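Local coordinates for transcriptional regulator, LYSR family (PDB 4AB5), which probably regulates transcription of methionine biosynthesis genes as a MetR-like factor, this chain being its regulatory domain without the DNA-binding part, at residues 18-22 and 156-160; 58-64 and 183-189; 76-81 and 215-219. All coordinates share one frame; numbering follows the deposited sequence.

Interaction 1: 18-22 and 156-160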
ATOM      1  N   THR B  18       1.406  -6.046   5.947  1.00 38.25           N
ATOM      2  CA  THR B  18       2.878  -5.984   6.011  1.00 38.58           C
ATOM      3  C   THR B  18       3.550  -7.099   5.209  1.00 44.97           C
ATOM      4  O   THR B  18       4.632  -6.886   4.663  1.00 44.09           O
ATOM      5  CB  THR B  18       3.411  -5.904   7.459  1.00 47.79           C
ATOM      6  OG1 THR B  18       2.994  -7.046   8.211  1.00 48.50           O
ATOM      7  CG2 THR B  18       3.016  -4.626   8.165  1.00 45.34           C
ATOM      8  N   CYS B  19       2.884  -8.274   5.126  1.00 45.16           N
ATOM      9  CA  CYS B  19       3.293  -9.481   4.390  1.00 46.48           C
ATOM     10  C   CYS B  19       3.724  -9.184   2.952  1.00 45.73           C
ATOM     11  O   CYS B  19       4.743  -9.707   2.504  1.00 44.80           O
ATOM     12  CB  CYS B  19       2.190 -10.535   4.432  1.00 49.24           C
ATOM     13  SG  CYS B  19       1.851 -11.191   6.089  1.00 55.50           S
ATOM     14  N   PHE B  20       2.971  -8.306   2.258  1.00 39.38           N
ATOM     15  CA  PHE B  20       3.201  -7.876   0.875  1.00 37.59           C
ATOM     16  C   PHE B  20       4.604  -7.314   0.624  1.00 42.23           C
ATOM     17  O   PHE B  20       5.145  -7.495  -0.474  1.00 43.64           O
ATOM     18  CB  PHE B  20       2.113  -6.880   0.440  1.00 38.00           C
ATOM     19  CG  PHE B  20       0.788  -7.512   0.086  1.00 38.71           C
ATOM     20  CD1 PHE B  20      -0.114  -7.885   1.080  1.00 40.15           C
ATOM     21  CD2 PHE B  20       0.434  -7.724  -1.244  1.00 40.94           C
ATOM     22  CE1 PHE B  20      -1.345  -8.474   0.748  1.00 43.01           C
ATOM     23  CE2 PHE B  20      -0.784  -8.330  -1.575  1.00 42.38           C
ATOM     24  CZ  PHE B  20      -1.670  -8.692  -0.577  1.00 41.46           C
ATOM     25  N   ASP B  21       5.215  -6.680   1.641  1.00 37.16           N
ATOM     26  CA  ASP B  21       6.567  -6.138   1.528  1.00 37.07           C
ATOM     27  C   ASP B  21       7.619  -7.179   1.171  1.00 40.52           C
ATOM     28  O   ASP B  21       8.518  -6.885   0.382  1.00 39.54           O
ATOM     29  CB  ASP B  21       6.959  -5.355   2.792  1.00 39.81           C
ATOM     30  CG  ASP B  21       6.310  -3.985   2.907  1.00 54.47           C
ATOM     31  OD1 ASP B  21       5.598  -3.577   1.953  1.00 54.40           O
ATOM     32  OD2 ASP B  21       6.522  -3.313   3.945  1.00 64.58           O
ATOM     33  N   TRP B  22       7.502  -8.395   1.737  1.00 37.96           N
ATOM     34  CA  TRP B  22       8.421  -9.503   1.452  1.00 38.58           C
ATOM     35  C   TRP B  22       7.837 -10.550   0.486  1.00 42.12           C
ATOM     36  O   TRP B  22       8.606 -11.227  -0.208  1.00 42.71           O
ATOM     37  CB  TRP B  22       8.943 -10.158   2.742  1.00 38.11           C
ATOM     38  CG  TRP B  22       7.881 -10.483   3.745  1.00 39.45           C
ATOM     39  CD1 TRP B  22       7.532  -9.740   4.832  1.00 42.30           C
ATOM     40  CD2 TRP B  22       7.042 -11.642   3.766  1.00 40.03           C
ATOM     41  NE1 TRP B  22       6.534 -10.368   5.534  1.00 42.44           N
ATOM     42  CE2 TRP B  22       6.209 -11.536   4.899  1.00 44.48           C
ATOM     43  CE3 TRP B  22       6.913 -12.772   2.936  1.00 42.03           C
ATOM     44  CZ2 TRP B  22       5.244 -12.497   5.208  1.00 44.65           C
ATOM     45  CZ3 TRP B  22       5.940 -13.710   3.232  1.00 44.19           C
ATOM     46  CH2 TRP B  22       5.137 -13.584   4.370  1.00 45.09           C
ATOM     47  N   LEU B 156       3.512  -2.106  14.856  1.00 34.29           N
ATOM     48  CA  LEU B 156       4.000  -2.585  13.566  1.00 33.44           C
ATOM     49  C   LEU B 156       5.221  -3.483  13.731  1.00 35.93           C
ATOM     50  O   LEU B 156       5.908  -3.351  14.745  1.00 35.10           O
ATOM     51  CB  LEU B 156       4.334  -1.395  12.638  1.00 32.37           C
ATOM     52  CG  LEU B 156       3.163  -0.610  12.042  1.00 35.95           C
ATOM     53  CD1 LEU B 156       3.654   0.674  11.412  1.00 35.20           C
ATOM     54  CD2 LEU B 156       2.385  -1.441  11.026  1.00 37.78           C
ATOM     55  N   PRO B 157       5.523  -4.394  12.768  1.00 32.80           N
ATOM     56  CA  PRO B 157       6.736  -5.221  12.904  1.00 33.36           C
ATOM     57  C   PRO B 157       7.972  -4.325  12.989  1.00 36.06           C
ATOM     58  O   PRO B 157       7.998  -3.266  12.362  1.00 33.60           O
ATOM     59  CB  PRO B 157       6.763  -6.033  11.600  1.00 34.83           C
ATOM     60  CG  PRO B 157       5.370  -6.011  11.091  1.00 38.77           C
ATOM     61  CD  PRO B 157       4.810  -4.695  11.506  1.00 34.02           C
ATOM     62  N   TYR B 158       8.976  -4.731  13.776  1.00 34.04           N
ATOM     63  CA  TYR B 158      10.209  -3.966  13.918  1.00 34.09           C
ATOM     64  C   TYR B 158      10.869  -3.708  12.546  1.00 36.96           C
ATOM     65  O   TYR B 158      11.307  -2.584  12.288  1.00 34.90           O
ATOM     66  CB  TYR B 158      11.183  -4.657  14.904  1.00 37.07           C
ATOM     67  CG  TYR B 158      12.533  -3.977  14.986  1.00 40.56           C
ATOM     68  CD1 TYR B 158      12.695  -2.781  15.684  1.00 43.15           C
ATOM     69  CD2 TYR B 158      13.635  -4.491  14.306  1.00 41.82           C
ATOM     70  CE1 TYR B 158      13.922  -2.120  15.715  1.00 45.85           C
ATOM     71  CE2 TYR B 158      14.865  -3.839  14.332  1.00 43.60           C
ATOM     72  CZ  TYR B 158      15.007  -2.660  15.049  1.00 53.48           C
ATOM     73  OH  TYR B 158      16.212  -1.999  15.079  1.00 58.22           O
ATOM     74  N   TRP B 159      10.929  -4.739  11.672  1.00 33.77           N
ATOM     75  CA  TRP B 159      11.529  -4.602  10.344  1.00 33.63           C
ATOM     76  C   TRP B 159      10.883  -3.510   9.461  1.00 38.20           C
ATOM     77  O   TRP B 159      11.602  -2.838   8.722  1.00 37.63           O
ATOM     78  CB  TRP B 159      11.651  -5.957   9.616  1.00 31.89           C
ATOM     79  CG  TRP B 159      10.351  -6.665   9.396  1.00 31.80           C
ATOM     80  CD1 TRP B 159       9.817  -7.648  10.173  1.00 35.25           C
ATOM     81  CD2 TRP B 159       9.430  -6.458   8.315  1.00 30.53           C
ATOM     82  NE1 TRP B 159       8.617  -8.065   9.647  1.00 34.13           N
ATOM     83  CE2 TRP B 159       8.343  -7.334   8.519  1.00 34.41           C
ATOM     84  CE3 TRP B 159       9.409  -5.604   7.194  1.00 30.93           C
ATOM     85  CZ2 TRP B 159       7.254  -7.395   7.641  1.00 33.20           C
ATOM     86  CZ3 TRP B 159       8.325  -5.655   6.334  1.00 31.72           C
ATOM     87  CH2 TRP B 159       7.266  -6.545   6.559  1.00 32.73           C
ATOM     88  N   THR B 160       9.546  -3.328   9.557  1.00 35.01           N
ATOM     89  CA  THR B 160       8.780  -2.314   8.808  1.00 34.52           C
ATOM     90  C   THR B 160       9.111  -0.896   9.326  1.00 40.81           C
ATOM     91  O   THR B 160       9.248   0.037   8.534  1.00 39.85           O
ATOM     92  CB  THR B 160       7.254  -2.544   8.985  1.00 34.25           C
ATOM     93  OG1 THR B 160       6.945  -3.933   9.013  1.00 31.93           O
ATOM     94  CG2 THR B 160       6.432  -1.855   7.912  1.00 27.35           C
TER

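Interaction 2: 58-64 and 183-189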
ATOM      1  N   ALA B  58      -7.538 -21.517  -3.398  1.00 49.91           N
ATOM      2  CA  ALA B  58      -6.146 -21.094  -3.188  1.00 47.62           C
ATOM      3  C   ALA B  58      -5.262 -22.327  -2.961  1.00 50.91           C
ATOM      4  O   ALA B  58      -5.757 -23.354  -2.496  1.00 50.20           O
ATOM      5  CB  ALA B  58      -6.048 -20.147  -1.995  1.00 47.38           C
ATOM      6  N   ASP B  59      -3.956 -22.215  -3.277  1.00 47.09           N
ATOM      7  CA  ASP B  59      -2.977 -23.310  -3.159  1.00 46.86           C
ATOM      8  C   ASP B  59      -1.995 -23.146  -1.988  1.00 49.10           C
ATOM      9  O   ASP B  59      -1.483 -24.145  -1.476  1.00 49.89           O
ATOM     10  CB  ASP B  59      -2.236 -23.518  -4.488  1.00 47.84           C
ATOM     11  CG  ASP B  59      -3.160 -23.572  -5.688  1.00 54.78           C
ATOM     12  OD1 ASP B  59      -3.778 -24.633  -5.915  1.00 58.22           O
ATOM     13  OD2 ASP B  59      -3.290 -22.540  -6.382  1.00 55.54           O
ATOM     14  N   LEU B  60      -1.772 -21.903  -1.540  1.00 42.30           N
ATOM     15  CA  LEU B  60      -0.906 -21.595  -0.401  1.00 40.74           C
ATOM     16  C   LEU B  60      -1.452 -20.371   0.331  1.00 43.62           C
ATOM     17  O   LEU B  60      -1.869 -19.404  -0.316  1.00 41.73           O
ATOM     18  CB  LEU B  60       0.541 -21.375  -0.857  1.00 39.65           C
ATOM     19  CG  LEU B  60       1.638 -21.335   0.204  1.00 43.73           C
ATOM     20  CD1 LEU B  60       2.898 -21.985  -0.320  1.00 44.39           C
ATOM     21  CD2 LEU B  60       1.961 -19.894   0.608  1.00 44.00           C
ATOM     22  N   ALA B  61      -1.456 -20.420   1.683  1.00 39.73           N
ATOM     23  CA  ALA B  61      -1.935 -19.325   2.518  1.00 39.10           C
ATOM     24  C   ALA B  61      -0.895 -18.851   3.534  1.00 44.33           C
ATOM     25  O   ALA B  61      -0.246 -19.675   4.178  1.00 45.10           O
ATOM     26  CB  ALA B  61      -3.217 -19.728   3.230  1.00 40.56           C
ATOM     27  N   ILE B  62      -0.742 -17.516   3.672  1.00 39.78           N
ATOM     28  CA  ILE B  62       0.145 -16.894   4.657  1.00 39.61           C
ATOM     29  C   ILE B  62      -0.727 -16.677   5.896  1.00 45.56           C
ATOM     30  O   ILE B  62      -1.748 -15.979   5.822  1.00 45.67           O
ATOM     31  CB  ILE B  62       0.797 -15.576   4.128  1.00 41.34           C
ATOM     32  CG1 ILE B  62       1.577 -15.786   2.792  1.00 41.46           C
ATOM     33  CG2 ILE B  62       1.645 -14.865   5.199  1.00 40.71           C
ATOM     34  CD1 ILE B  62       2.757 -16.887   2.751  1.00 50.00           C
ATOM     35  N   VAL B  63      -0.368 -17.345   7.013  1.00 42.44           N
ATOM     36  CA  VAL B  63      -1.140 -17.312   8.256  1.00 42.28           C
ATOM     37  C   VAL B  63      -0.300 -16.959   9.503  1.00 47.17           C
ATOM     38  O   VAL B  63       0.899 -17.243   9.539  1.00 45.04           O
ATOM     39  CB  VAL B  63      -1.972 -18.617   8.443  1.00 47.23           C
ATOM     40  CG1 VAL B  63      -3.085 -18.732   7.391  1.00 46.88           C
ATOM     41  CG2 VAL B  63      -1.080 -19.865   8.448  1.00 47.73           C
ATOM     42  N   SER B  64      -0.959 -16.351  10.521  1.00 47.26           N
ATOM     43  CA  SER B  64      -0.381 -15.935  11.808  1.00 48.78           C
ATOM     44  C   SER B  64      -0.460 -17.016  12.901  1.00 58.15           C
ATOM     45  O   SER B  64       0.080 -16.822  13.996  1.00 58.87           O
ATOM     46  CB  SER B  64      -1.036 -14.650  12.296  1.00 52.51           C
ATOM     47  OG  SER B  64      -0.696 -13.580  11.434  1.00 65.69           O
ATOM     48  N   LYS B 183       4.034 -14.756  14.682  1.00 43.94           N
ATOM     49  CA  LYS B 183       4.555 -16.003  14.138  1.00 44.85           C
ATOM     50  C   LYS B 183       3.956 -16.224  12.745  1.00 48.71           C
ATOM     51  O   LYS B 183       2.735 -16.242  12.606  1.00 49.19           O
ATOM     52  CB  LYS B 183       4.249 -17.172  15.083  1.00 48.82           C
ATOM     53  CG  LYS B 183       5.022 -17.119  16.399  1.00 65.91           C
ATOM     54  CD  LYS B 183       4.543 -18.197  17.357  1.00 80.66           C
ATOM     55  CE  LYS B 183       5.249 -18.154  18.691  1.00 97.27           C
ATOM     56  NZ  LYS B 183       6.595 -18.787  18.627  1.00111.28           N
ATOM     57  N   LEU B 184       4.804 -16.351  11.711  1.00 43.56           N
ATOM     58  CA  LEU B 184       4.304 -16.530  10.351  1.00 42.13           C
ATOM     59  C   LEU B 184       4.489 -17.910   9.784  1.00 45.40           C
ATOM     60  O   LEU B 184       5.555 -18.503   9.933  1.00 45.56           O
ATOM     61  CB  LEU B 184       4.793 -15.437   9.394  1.00 41.09           C
ATOM     62  CG  LEU B 184       3.834 -14.251   9.273  1.00 44.35           C
ATOM     63  CD1 LEU B 184       3.974 -13.300  10.438  1.00 44.01           C
ATOM     64  CD2 LEU B 184       4.055 -13.525   8.020  1.00 44.50           C
ATOM     65  N   TYR B 185       3.416 -18.432   9.156  1.00 40.64           N
ATOM     66  CA  TYR B 185       3.378 -19.769   8.572  1.00 40.48           C
ATOM     67  C   TYR B 185       2.823 -19.739   7.161  1.00 42.33           C
ATOM     68  O   TYR B 185       2.029 -18.856   6.819  1.00 40.20           O
ATOM     69  CB  TYR B 185       2.493 -20.720   9.409  1.00 42.27           C
ATOM     70  CG  TYR B 185       2.894 -20.855  10.858  1.00 45.00           C
ATOM     71  CD1 TYR B 185       3.780 -21.847  11.267  1.00 48.09           C
ATOM     72  CD2 TYR B 185       2.332 -20.036  11.840  1.00 45.28           C
ATOM     73  CE1 TYR B 185       4.143 -21.988  12.609  1.00 49.06           C
ATOM     74  CE2 TYR B 185       2.685 -20.169  13.184  1.00 46.54           C
ATOM     75  CZ  TYR B 185       3.592 -21.147  13.564  1.00 53.77           C
ATOM     76  OH  TYR B 185       3.956 -21.286  14.882  1.00 56.34           O
ATOM     77  N   ALA B 186       3.213 -20.744   6.362  1.00 38.79           N
ATOM     78  CA  ALA B 186       2.687 -20.971   5.032  1.00 38.92           C
ATOM     79  C   ALA B 186       1.837 -22.234   5.161  1.00 47.92           C
ATOM     80  O   ALA B 186       2.332 -23.277   5.598  1.00 49.85           O
ATOM     81  CB  ALA B 186       3.816 -21.200   4.046  1.00 39.55           C
ATOM     82  N   ALA B 187       0.542 -22.119   4.867  1.00 44.12           N
ATOM     83  CA  ALA B 187      -0.392 -23.232   4.928  1.00 44.23           C
ATOM     84  C   ALA B 187      -0.677 -23.762   3.515  1.00 47.57           C
ATOM     85  O   ALA B 187      -0.861 -22.979   2.585  1.00 46.30           O
ATOM     86  CB  ALA B 187      -1.689 -22.781   5.590  1.00 44.97           C
ATOM     87  N   ILE B 188      -0.675 -25.087   3.357  1.00 44.48           N
ATOM     88  CA  ILE B 188      -1.013 -25.795   2.120  1.00 43.97           C
ATOM     89  C   ILE B 188      -1.922 -26.992   2.484  1.00 49.98           C
ATOM     90  O   ILE B 188      -2.051 -27.337   3.671  1.00 48.86           O
ATOM     91  CB  ILE B 188       0.232 -26.251   1.295  1.00 46.73           C
ATOM     92  CG1 ILE B 188       1.149 -27.233   2.073  1.00 48.12           C
ATOM     93  CG2 ILE B 188       1.004 -25.077   0.694  1.00 45.10           C
ATOM     94  CD1 ILE B 188       2.134 -28.030   1.215  1.00 51.40           C
ATOM     95  N   ARG B 189      -2.525 -27.642   1.463  1.00 47.67           N
ATOM     96  CA  ARG B 189      -3.334 -28.840   1.670  1.00 48.63           C
ATOM     97  C   ARG B 189      -2.343 -29.964   1.945  1.00 54.66           C
ATOM     98  O   ARG B 189      -1.216 -29.908   1.461  1.00 54.89           O
ATOM     99  CB  ARG B 189      -4.119 -29.194   0.404  1.00 47.32           C
ATOM    100  CG  ARG B 189      -5.248 -28.254   0.046  1.00 49.05           C
ATOM    101  CD  ARG B 189      -5.773 -28.657  -1.316  1.00 54.66           C
ATOM    102  NE  ARG B 189      -6.387 -27.540  -2.034  1.00 63.80           N
ATOM    103  CZ  ARG B 189      -5.735 -26.715  -2.846  1.00 74.06           C
ATOM    104  NH1 ARG B 189      -4.430 -26.858  -3.046  1.00 54.04           N
ATOM    105  NH2 ARG B 189      -6.382 -25.739  -3.464  1.00 63.05           N
TER
HETATM  106  O   HOH W   1       0.779 -14.181  15.035  1.00 37.83           O

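Interaction 3: 76-81 and 215-219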
ATOM      1  N   PRO B  76       6.593 -23.502   8.992  1.00 50.45           N
ATOM      2  CA  PRO B  76       7.030 -22.242   9.620  1.00 49.02           C
ATOM      3  C   PRO B  76       7.836 -21.360   8.671  1.00 52.07           C
ATOM      4  O   PRO B  76       8.647 -21.862   7.886  1.00 53.53           O
ATOM      5  CB  PRO B  76       7.884 -22.706  10.797  1.00 51.95           C
ATOM      6  CG  PRO B  76       8.347 -24.070  10.430  1.00 57.87           C
ATOM      7  CD  PRO B  76       7.263 -24.671   9.599  1.00 53.44           C
ATOM      8  N   LEU B  77       7.583 -20.056   8.713  1.00 45.79           N
ATOM      9  CA  LEU B  77       8.341 -19.109   7.910  1.00 43.67           C
ATOM     10  C   LEU B  77       9.331 -18.417   8.841  1.00 46.35           C
ATOM     11  O   LEU B  77      10.518 -18.761   8.832  1.00 46.04           O
ATOM     12  CB  LEU B  77       7.432 -18.101   7.172  1.00 42.00           C
ATOM     13  CG  LEU B  77       6.500 -18.673   6.093  1.00 46.00           C
ATOM     14  CD1 LEU B  77       5.530 -17.616   5.598  1.00 44.43           C
ATOM     15  CD2 LEU B  77       7.283 -19.327   4.936  1.00 47.42           C
ATOM     16  N   PHE B  78       8.828 -17.510   9.702  1.00 42.09           N
ATOM     17  CA  PHE B  78       9.626 -16.745  10.662  1.00 42.06           C
ATOM     18  C   PHE B  78       8.771 -16.009  11.683  1.00 46.47           C
ATOM     19  O   PHE B  78       7.598 -15.721  11.426  1.00 45.64           O
ATOM     20  CB  PHE B  78      10.538 -15.721   9.939  1.00 43.17           C
ATOM     21  CG  PHE B  78       9.944 -15.047   8.717  1.00 43.26           C
ATOM     22  CD1 PHE B  78       8.951 -14.078   8.845  1.00 44.33           C
ATOM     23  CD2 PHE B  78      10.386 -15.377   7.439  1.00 45.25           C
ATOM     24  CE1 PHE B  78       8.404 -13.460   7.716  1.00 46.04           C
ATOM     25  CE2 PHE B  78       9.844 -14.754   6.310  1.00 44.85           C
ATOM     26  CZ  PHE B  78       8.851 -13.806   6.456  1.00 43.75           C
ATOM     27  N   ALA B  79       9.392 -15.664  12.829  1.00 44.56           N
ATOM     28  CA  ALA B  79       8.789 -14.877  13.909  1.00 44.35           C
ATOM     29  C   ALA B  79       9.508 -13.516  13.993  1.00 47.26           C
ATOM     30  O   ALA B  79      10.669 -13.400  13.583  1.00 46.66           O
ATOM     31  CB  ALA B  79       8.901 -15.616  15.237  1.00 46.38           C
ATOM     32  N   TYR B  80       8.809 -12.490  14.497  1.00 42.54           N
ATOM     33  CA  TYR B  80       9.347 -11.135  14.674  1.00 41.07           C
ATOM     34  C   TYR B  80       8.582 -10.371  15.743  1.00 46.52           C
ATOM     35  O   TYR B  80       7.430 -10.709  16.035  1.00 46.44           O
ATOM     36  CB  TYR B  80       9.402 -10.328  13.350  1.00 39.51           C
ATOM     37  CG  TYR B  80       8.104 -10.279  12.568  1.00 38.99           C
ATOM     38  CD1 TYR B  80       7.083  -9.407  12.925  1.00 38.72           C
ATOM     39  CD2 TYR B  80       7.914 -11.077  11.441  1.00 40.99           C
ATOM     40  CE1 TYR B  80       5.886  -9.363  12.213  1.00 39.03           C
ATOM     41  CE2 TYR B  80       6.734 -11.012  10.697  1.00 41.09           C
ATOM     42  CZ  TYR B  80       5.718 -10.157  11.092  1.00 47.28           C
ATOM     43  OH  TYR B  80       4.540 -10.084  10.385  1.00 47.90           O
ATOM     44  N   GLU B  81       9.216  -9.321  16.309  1.00 43.66           N
ATOM     45  CA  GLU B  81       8.613  -8.478  17.332  1.00 44.12           C
ATOM     46  C   GLU B  81       7.753  -7.358  16.776  1.00 48.76           C
ATOM     47  O   GLU B  81       8.127  -6.687  15.805  1.00 47.28           O
ATOM     48  CB  GLU B  81       9.633  -7.966  18.382  1.00 46.43           C
ATOM     49  CG  GLU B  81      10.782  -7.103  17.868  1.00 59.38           C
ATOM     50  CD  GLU B  81      12.012  -7.810  17.317  1.00 75.77           C
ATOM     51  OE1 GLU B  81      11.900  -8.470  16.258  1.00 61.92           O
ATOM     52  OE2 GLU B  81      13.109  -7.609  17.888  1.00 64.75           O
ATOM     53  N   GLY B 215      15.766  -8.585  12.842  1.00 41.13           N
ATOM     54  CA  GLY B 215      14.994  -9.018  14.002  1.00 42.23           C
ATOM     55  C   GLY B 215      14.117 -10.239  13.818  1.00 48.05           C
ATOM     56  O   GLY B 215      13.219 -10.490  14.633  1.00 49.63           O
ATOM     57  N   LEU B 216      14.371 -11.011  12.761  1.00 43.80           N
ATOM     58  CA  LEU B 216      13.623 -12.235  12.513  1.00 43.66           C
ATOM     59  C   LEU B 216      14.220 -13.382  13.316  1.00 47.00           C
ATOM     60  O   LEU B 216      15.427 -13.412  13.560  1.00 46.40           O
ATOM     61  CB  LEU B 216      13.623 -12.586  11.025  1.00 43.11           C
ATOM     62  CG  LEU B 216      12.567 -11.975  10.112  1.00 46.67           C
ATOM     63  CD1 LEU B 216      12.600 -12.632   8.798  1.00 47.46           C
ATOM     64  CD2 LEU B 216      11.209 -11.914  10.685  1.00 49.02           C
ATOM     65  N   SER B 217      13.373 -14.301  13.755  1.00 44.94           N
ATOM     66  CA  SER B 217      13.811 -15.474  14.510  1.00 47.12           C
ATOM     67  C   SER B 217      13.159 -16.705  13.937  1.00 53.89           C
ATOM     68  O   SER B 217      12.045 -16.621  13.411  1.00 52.27           O
ATOM     69  CB  SER B 217      13.505 -15.334  15.999  1.00 50.31           C
ATOM     70  OG  SER B 217      12.138 -15.051  16.231  1.00 56.58           O
ATOM     71  N   GLU B 218      13.872 -17.842  14.014  1.00 54.73           N
ATOM     72  CA  GLU B 218      13.414 -19.136  13.520  1.00 56.36           C
ATOM     73  C   GLU B 218      12.167 -19.568  14.261  1.00 62.81           C
ATOM     74  O   GLU B 218      12.058 -19.350  15.468  1.00 62.43           O
ATOM     75  CB  GLU B 218      14.494 -20.211  13.720  1.00 59.63           C
ATOM     76  CG  GLU B 218      15.809 -19.952  13.003  1.00 69.93           C
ATOM     77  CD  GLU B 218      16.858 -21.034  13.158  1.00 94.90           C
ATOM     78  OE1 GLU B 218      17.009 -21.585  14.274  1.00 83.33           O
ATOM     79  OE2 GLU B 218      17.565 -21.304  12.163  1.00 97.07           O
ATOM     80  N   LEU B 219      11.239 -20.190  13.533  1.00 62.30           N
ATOM     81  CA  LEU B 219      10.014 -20.733  14.093  1.00 64.28           C
ATOM     82  C   LEU B 219      10.101 -22.244  14.112  1.00 75.76           C
ATOM     83  O   LEU B 219      10.620 -22.855  13.171  1.00 76.02           O
ATOM     84  CB  LEU B 219       8.802 -20.320  13.256  1.00 62.51           C
ATOM     85  CG  LEU B 219       7.807 -19.356  13.871  1.00 65.40           C
ATOM     86  CD1 LEU B 219       6.653 -19.152  12.944  1.00 64.23           C
ATOM     87  CD2 LEU B 219       7.276 -19.862  15.198  1.00 68.98           C
TER

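Interaction 1: 18-22 and 156-160
Trp22 and Trp159 meet as an offset edge-to-face pair. The edge of Trp22 is turned toward the face of Trp159. The planes stand at 69°, and Trp22 CD1 comes to 3.6 Å from Trp159 CH2. Both indoles have CG between the backbone N and the carbonyl carbon (chi1 48° for Trp22, 60° for Trp159). In Trp159 this torsion brings CH2 to the edge of the Trp22 ring. The rim of Trp159 also meets Thr18 O, which lies near the ring plane, 3.3 Å from Trp159 CH2. Farther round the same rim, Asp21 OD2 is 3.8 Å from Trp159 CZ3. One face of Trp159 rests on its own segment, at Pro157 CB and Thr160 OG1. Thr18 and Pro157 reach toward each other tip to tip, with Thr18 CG2 3.8 Å from Pro157 CD. No hydrogen bond joins the segments, so the contact is one of packing. Tyr80 and Phe78 of strand 72-86 add further edge-to-face pairs, to Trp159 and Trp22 respectively. The fold is that of LysR regulatory domains, related to periplasmic binding proteins. Here the N-terminal end of helix 20-33 meets the junction of strand 154-157 and helix 158-166, consistent with contact between the two subdomains.

Interaction 2: 58-64 and 183-189
Val63 and Tyr185 face each other as a hydrogen-bonded antiparallel pair. Val63 N gives a nearly straight bond to Tyr185 O (2.8 Å, 176°), and Tyr185 N returns one to Val63 O. Ala61 and Ala187 repeat the pattern, with Ala187 N 2.7 Å from Ala61 O. Between them, Ile62 and Ala186 form a non-hydrogen-bonded pair with their side chains on the other face. On the face of Ala61 and Val63, Val63 CG2 lies across Tyr185 CB and also reaches Ala187 CB. The pairing places strand 60-63 beside strand 171-189 in the main mixed sheet, as expected for a periplasmic-binding-protein type of fold. Helix 196-212 lies against the Ile62 face and touches Leu60, Ile62, Ala186 and Ile188. Leu60 can be followed outward on that side. Its CB is 4.0 Å from Ile188 CG2. Its CG, anti to the backbone N (chi1 -167°), lies near Ala187 O. The branches then part: CD1 meets Ile188 CG2 at 3.8 Å, while CD2 reaches Ala186 CB at 4.1 Å. Beyond Leu60, Asp59 OD1 and Arg189 NH1 make a long salt bridge of 3.7 Å, with OD1 near the plane of the guanidinium at its edge. Each charge has another partner: Arg11 for Asp59 and Asp192 for Arg189. At the other end a water donates to Ser64 O (2.9 Å) and weakly accepts from Lys183 N.

Interaction 3: 76-81 and 215-219
Leu216 wedges its two methyls between Phe78 and Tyr80. CD1 sits over one face of the Phe78 ring, 3.9 Å from its centroid, in a CH-pi contact. Leu77 CB lies over the rim of the opposite face. CD2 of Leu216 is 3.5 Å from Tyr80 CD2. With chi1 at 52°, the Tyr80 side chain lies beside Leu216 and offers its ring edge to that methyl. Leu219 makes a second apolar patch, its CB 3.5 Å from Pro76 CB and its CG 4.1 Å from Ala79 CB. Between these patches lies a single antiparallel bridge. Ala79 N bonds Ser217 O, and Ser217 N bonds Ala79 O, both at 2.9 Å. Ser217 OG adds a weak bond to Ala79 O. The outer side is looser: Gly215 is exposed, and Glu81 is partly so. Glu81 OE1 lies near Gly215 O, but both are acceptors and no bond joins them. The tail after helix 196-212 thus runs along strand 72-86. Leu216 also touches Phe210 of that helix. Leu77 and Phe78 form a classic beta bulge opposite Leu184, where strand 72-86 pairs with strand 171-189.

From the N terminus, segments 18-22, 58-64 and 76-81 come first. Their partners 156-160, 183-189 and 215-219 follow in the same order. Every pair of loops therefore crosses, and none nests. Each contact closes a loop of more than a hundred residues. Interaction 1 brings the start of helix 20-33 to the turn from strand 154-157 into helix 158-166. Interaction 2 joins strand 60-63 to strand 171-189. Interaction 3 lays the C-terminal tail on strand 72-86. Leu184 of interaction 2 reaches both others: it packs on Trp22 and has probable backbone bonds to Leu77 and Phe78. Tyr158 N probably bonds Glu81 O, linking interactions 1 and 3.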